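Side-chain contact in ornithine cyclodeaminase (Methanococcus maripaludis S2, PDB 3C2Q), which converts L-ornithine to L-proline with release of ammonia, a cyclodeamination that uses NAD(+) as cofactor: residues R127-Y130 and K131-G134. Numbering follows the deposited sequence.
Sequences REEY and KKTG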
loop_
_atom_site.group_PDB
_atom_site.type_symbol
_atom_site.label_atom_id
_atom_site.label_comp_id
_atom_site.label_asym_id
_atom_site.label_seq_id
_atom_site.Cartn_x
_atom_site.Cartn_y
_atom_site.Cartn_z
ATOM N N ARG B 127 -12.796 10.754 -28.994
ATOM C CA ARG B 127 -12.347 11.997 -29.622
ATOM C C ARG B 127 -12.984 12.186 -31.012
ATOM O O ARG B 127 -13.374 13.302 -31.343
ATOM C CB ARG B 127 -10.839 12.078 -29.771
ATOM C CG ARG B 127 -10.399 13.479 -30.172
ATOM C CD ARG B 127 -8.973 13.572 -30.647
ATOM N NE ARG B 127 -8.611 12.502 -31.577
ATOM C CZ ARG B 127 -7.438 12.423 -32.205
ATOM N NH1 ARG B 127 -6.538 13.367 -32.027
ATOM N NH2 ARG B 127 -7.165 11.407 -33.029
ATOM N N GLU B 128 -13.037 11.107 -31.795
ATOM C CA GLU B 128 -13.693 11.082 -33.115
ATOM C C GLU B 128 -15.133 11.554 -33.034
ATOM O O GLU B 128 -15.513 12.462 -33.762
ATOM C CB GLU B 128 -13.658 9.679 -33.724
ATOM C CG GLU B 128 -12.280 9.230 -34.236
ATOM C CD GLU B 128 -11.747 10.089 -35.390
ATOM O OE1 GLU B 128 -12.571 10.628 -36.173
ATOM O OE2 GLU B 128 -10.507 10.223 -35.515
ATOM N N GLU B 129 -15.919 10.959 -32.141
ATOM C CA GLU B 129 -17.290 11.402 -31.893
ATOM C C GLU B 129 -17.437 12.850 -31.396
ATOM O O GLU B 129 -18.349 13.568 -31.828
ATOM C CB GLU B 129 -18.029 10.438 -30.967
ATOM C CG GLU B 129 -18.328 9.090 -31.617
ATOM C CD GLU B 129 -19.072 9.218 -32.979
ATOM O OE1 GLU B 129 -20.244 9.691 -32.971
ATOM O OE2 GLU B 129 -18.474 8.840 -34.038
ATOM N N TYR B 130 -16.546 13.291 -30.516
ATOM C CA TYR B 130 -16.563 14.684 -30.092
ATOM C C TYR B 130 -16.320 15.649 -31.273
ATOM O O TYR B 130 -16.952 16.704 -31.351
ATOM C CB TYR B 130 -15.540 14.955 -28.986
ATOM C CG TYR B 130 -15.536 16.394 -28.550
ATOM C CD1 TYR B 130 -16.557 16.891 -27.750
ATOM C CD2 TYR B 130 -14.544 17.260 -28.965
ATOM C CE1 TYR B 130 -16.568 18.207 -27.354
ATOM C CE2 TYR B 130 -14.540 18.590 -28.575
ATOM C CZ TYR B 130 -15.559 19.051 -27.778
ATOM O OH TYR B 130 -15.580 20.363 -27.376
ATOM N N LYS B 131 -15.380 15.302 -32.148
ATOM C CA LYS B 131 -15.094 16.117 -33.327
ATOM C C LYS B 131 -16.307 16.184 -34.267
ATOM O O LYS B 131 -16.527 17.206 -34.903
ATOM C CB LYS B 131 -13.884 15.585 -34.096
ATOM C CG LYS B 131 -12.551 15.731 -33.382
ATOM C CD LYS B 131 -11.378 15.393 -34.319
ATOM C CE LYS B 131 -11.443 13.969 -34.856
ATOM N NZ LYS B 131 -10.191 13.639 -35.583
ATOM N N LYS B 132 -17.076 15.096 -34.336
ATOM C CA LYS B 132 -18.305 15.018 -35.127
ATOM C C LYS B 132 -19.464 15.829 -34.528
ATOM O O LYS B 132 -20.179 16.544 -35.251
ATOM C CB LYS B 132 -18.765 13.563 -35.258
ATOM C CG LYS B 132 -18.090 12.750 -36.347
ATOM C CD LYS B 132 -18.973 11.558 -36.734
ATOM C CE LYS B 132 -18.216 10.537 -37.585
ATOM N NZ LYS B 132 -17.275 9.698 -36.764
ATOM N N THR B 133 -19.649 15.710 -33.212
ATOM C CA THR B 133 -20.854 16.209 -32.544
ATOM C C THR B 133 -20.664 17.486 -31.730
ATOM O O THR B 133 -21.623 18.220 -31.500
ATOM C CB THR B 133 -21.440 15.142 -31.611
ATOM O OG1 THR B 133 -20.574 14.978 -30.474
ATOM C CG2 THR B 133 -21.590 13.814 -32.353
ATOM N N GLY B 134 -19.437 17.738 -31.275
ATOM C CA GLY B 134 -19.149 18.856 -30.376
ATOM C C GLY B 134 -19.651 18.618 -28.965
ATOM O O GLY B 134 -19.719 19.548 -28.146
#
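One face of the Y130 ring lies against G134, whose CA sits over it and whose C is 3.5 Å from CE1; CG of Y130, anti to the backbone N (chi1 179°), carries the ring toward the C-terminal end of the helix. Over one face of the R127 guanidinium, displaced toward its rim, stands K131 NZ, 4.5 Å from NE; R127 also makes a cation-pi contact with Y163. E128, running beside K131 in the same direction, gives OE2 to NZ in a long, weak salt bridge (3.4 Å) that probably eases the like charges. A leucine in place of E128 would probably leave the K131 ammonium facing the guanidinium without its acidic mate. E129 folds back at chi2 (-53°), and its OE2 takes K132 NZ at 3.1 Å on the syn side, out of the carboxylate plane. E129 O accepts two bonds, from T133 N (2.9 Å) and, from above the carbonyl plane, T133 OG1 (3.0 Å). G134, with positive phi, ends the helix, its N bonded to Y130 O. This largely exposed last turn of helix 112-133 leads into strand 138-142 of the parallel Rossmann sheet, while R127 NH1 hydrogen-bonds to L161 O, past helix 152-160, and salt-bridges E342 of helix 327-342.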